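Local coordinates for protein Myo-inositol phosphohydrolase (Mitsuokella multacida, PDB 4WU3) that probably removes phosphate groups from inositol hexakisphosphate and related inositol phosphates as a phytase of the protein tyrosine phosphatase-like family, at residues L238-Y243 and V254-L259. The protein carries 2 engineered substitutions. Sequence-based numbering, arbitrary orientation.
Sequences LHYHSY and VMHDIL. Engineered in segment 238-243: Ser-242 (natural residue Cys). With PO4 (phosphate ion), chain G.
Leu-238 touches His-256 through one branch of its side chain: CD1 comes up at the edge of the imidazole, near the ring plane, 3.6 Å from CE1. Two residues on, Tyr-240 reaches the same histidine with its hydroxyl, and its OH is hydrogen-bonded to ND1 of His-256 at 2.7 Å. The nitrogen meets the phenol at its edge, and the ring planes stand at 73°, an oblique pairing. On the helix side, CG of His-256 is anti to the backbone N (chi1 -167°), which swings the imidazole out to the strand. The far nitrogen, NE2, bonds to the carbonyl of Met-89, so both nitrogens of this buried ring are satisfied. A phenylalanine in place of Tyr-240 would probably leave ND1 of His-256 without its hydrogen-bond mate and the imidazole less firmly fixed in rotation. At the end of the strand, where it passes into the loop, His-241 ND1 donates to Ser-242 O over 2.9 Å, in the carbonyl plane and on a lone pair. That loop is the phosphate-binding P-loop of the PTP fold: the engineered Ser-242, a cysteine in the natural protein, places OG 2.5 Å from O2 of a phosphate ion, while Tyr-243 N makes a weak bond to O3. Ala-244 N, Met-246 N and Arg-248 NE also hold the ion. Strand 237-241 runs between strands 91-94 and 116-122 in the central sheet, and helix 247-261, which follows the P-loop, packs back against it, with Phe-225 of helix 219-230 touching both Tyr-240 and Met-255.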
loop_
_atom_site.group_PDB
_atom_site.type_symbol
_atom_site.label_atom_id
_atom_site.label_comp_id
_atom_site.label_asym_id
_atom_site.label_seq_id
_atom_site.Cartn_x
_atom_site.Cartn_y
_atom_site.Cartn_z
ATOM N N LEU A 238 3.914 30.690 -3.170
ATOM C CA LEU A 238 4.341 29.320 -2.899
ATOM C C LEU A 238 4.614 28.533 -4.177
ATOM O O LEU A 238 3.772 28.451 -5.065
ATOM C CB LEU A 238 3.271 28.590 -2.088
ATOM C CG LEU A 238 3.050 29.093 -0.659
ATOM C CD1 LEU A 238 2.157 28.127 0.110
ATOM C CD2 LEU A 238 4.370 29.276 0.068
ATOM N N HIS A 239 5.806 27.957 -4.258
ATOM C CA HIS A 239 6.157 27.092 -5.364
ATOM C C HIS A 239 6.439 25.705 -4.819
ATOM O O HIS A 239 7.414 25.515 -4.091
ATOM C CB HIS A 239 7.394 27.612 -6.100
ATOM C CG HIS A 239 7.756 26.790 -7.288
ATOM N ND1 HIS A 239 7.146 26.953 -8.510
ATOM C CD2 HIS A 239 8.614 25.750 -7.427
ATOM C CE1 HIS A 239 7.626 26.065 -9.360
ATOM N NE2 HIS A 239 8.521 25.324 -8.731
ATOM N N TYR A 240 5.570 24.748 -5.152
ATOM C CA TYR A 240 5.712 23.371 -4.698
ATOM C C TYR A 240 6.498 22.561 -5.717
ATOM O O TYR A 240 6.302 22.692 -6.939
ATOM C CB TYR A 240 4.346 22.706 -4.523
ATOM C CG TYR A 240 3.445 23.365 -3.517
ATOM C CD1 TYR A 240 3.633 23.175 -2.163
ATOM C CD2 TYR A 240 2.385 24.164 -3.928
ATOM C CE1 TYR A 240 2.802 23.780 -1.240
ATOM C CE2 TYR A 240 1.551 24.770 -3.020
ATOM C CZ TYR A 240 1.757 24.580 -1.674
ATOM O OH TYR A 240 0.926 25.201 -0.757
ATOM N N HIS A 241 7.390 21.717 -5.228
ATOM C CA HIS A 241 8.060 20.790 -6.120
ATOM C C HIS A 241 8.490 19.488 -5.432
ATOM O O HIS A 241 8.723 19.431 -4.216
ATOM C CB HIS A 241 9.255 21.473 -6.779
ATOM C CG HIS A 241 10.515 21.366 -5.991
ATOM N ND1 HIS A 241 11.329 20.255 -6.044
ATOM C CD2 HIS A 241 11.099 22.225 -5.127
ATOM C CE1 HIS A 241 12.359 20.433 -5.238
ATOM N NE2 HIS A 241 12.242 21.620 -4.671
ATOM N N SER A 242 8.585 18.442 -6.241
ATOM C CA SER A 242 9.055 17.150 -5.797
ATOM C C SER A 242 10.181 16.746 -6.756
ATOM O O SER A 242 11.005 17.602 -7.117
ATOM C CB SER A 242 7.901 16.157 -5.801
ATOM O OG SER A 242 7.035 16.387 -6.907
ATOM N N TYR A 243 10.248 15.480 -7.172
ATOM C CA TYR A 243 11.191 15.140 -8.234
ATOM C C TYR A 243 10.600 15.435 -9.619
ATOM O O TYR A 243 11.183 16.193 -10.400
ATOM C CB TYR A 243 11.697 13.696 -8.176
ATOM C CG TYR A 243 12.586 13.422 -9.374
ATOM C CD1 TYR A 243 13.829 14.037 -9.488
ATOM C CD2 TYR A 243 12.152 12.638 -10.427
ATOM C CE1 TYR A 243 14.625 13.846 -10.591
ATOM C CE2 TYR A 243 12.951 12.433 -11.547
ATOM C CZ TYR A 243 14.184 13.040 -11.621
ATOM O OH TYR A 243 14.987 12.852 -12.729
ATOM N N VAL A 254 -3.275 20.502 -4.971
ATOM C CA VAL A 254 -4.659 20.220 -4.582
ATOM C C VAL A 254 -4.950 20.681 -3.153
ATOM O O VAL A 254 -5.984 21.296 -2.906
ATOM C CB VAL A 254 -4.985 18.722 -4.724
ATOM C CG1 VAL A 254 -6.264 18.361 -3.982
ATOM C CG2 VAL A 254 -5.114 18.361 -6.194
ATOM N N MET A 255 -4.050 20.402 -2.214
ATOM C CA MET A 255 -4.198 20.927 -0.848
ATOM C C MET A 255 -4.275 22.461 -0.816
ATOM O O MET A 255 -5.112 23.042 -0.128
ATOM C CB MET A 255 -3.040 20.464 0.040
ATOM C CG MET A 255 -3.063 18.981 0.368
ATOM S SD MET A 255 -1.509 18.423 1.101
ATOM C CE MET A 255 -1.511 19.331 2.654
ATOM N N HIS A 256 -3.390 23.111 -1.557
ATOM C CA HIS A 256 -3.369 24.571 -1.637
ATOM C C HIS A 256 -4.713 25.103 -2.141
ATOM O O HIS A 256 -5.314 25.986 -1.526
ATOM C CB HIS A 256 -2.228 25.013 -2.566
ATOM C CG HIS A 256 -1.898 26.473 -2.490
ATOM N ND1 HIS A 256 -0.906 26.974 -1.673
ATOM C CD2 HIS A 256 -2.420 27.537 -3.141
ATOM C CE1 HIS A 256 -0.839 28.286 -1.817
ATOM N NE2 HIS A 256 -1.742 28.651 -2.709
ATOM N N ASP A 257 -5.177 24.550 -3.260
ATOM C CA ASP A 257 -6.442 24.951 -3.874
ATOM C C ASP A 257 -7.560 24.800 -2.837
ATOM O O ASP A 257 -8.398 25.683 -2.672
ATOM C CB ASP A 257 -6.703 24.078 -5.100
ATOM C CG ASP A 257 -7.753 24.652 -6.038
ATOM O OD1 ASP A 257 -8.585 25.475 -5.605
ATOM O OD2 ASP A 257 -7.764 24.256 -7.222
ATOM N N ILE A 258 -7.548 23.683 -2.115
ATOM C CA ILE A 258 -8.548 23.418 -1.087
ATOM C C ILE A 258 -8.515 24.452 0.049
ATOM O O ILE A 258 -9.555 24.934 0.504
ATOM C CB ILE A 258 -8.336 22.010 -0.495
ATOM C CG1 ILE A 258 -8.873 20.942 -1.461
ATOM C CG2 ILE A 258 -8.984 21.907 0.874
ATOM C CD1 ILE A 258 -8.325 19.556 -1.197
ATOM N N LEU A 259 -7.316 24.784 0.511
ATOM C CA LEU A 259 -7.147 25.795 1.562
ATOM C C LEU A 259 -7.672 27.171 1.139
ATOM O O LEU A 259 -8.152 27.941 1.971
ATOM C CB LEU A 259 -5.679 25.911 1.955
ATOM C CG LEU A 259 -5.146 24.805 2.864
ATOM C CD1 LEU A 259 -3.627 24.801 2.882
ATOM C CD2 LEU A 259 -5.712 24.969 4.272
HETATM P P PO4 G . 6.804 13.104 -7.853
HETATM O O1 PO4 G . 6.385 12.070 -8.871
HETATM O O2 PO4 G . 6.286 14.433 -8.358
HETATM O O3 PO4 G . 8.301 13.136 -7.698
HETATM O O4 PO4 G . 6.204 12.839 -6.484
#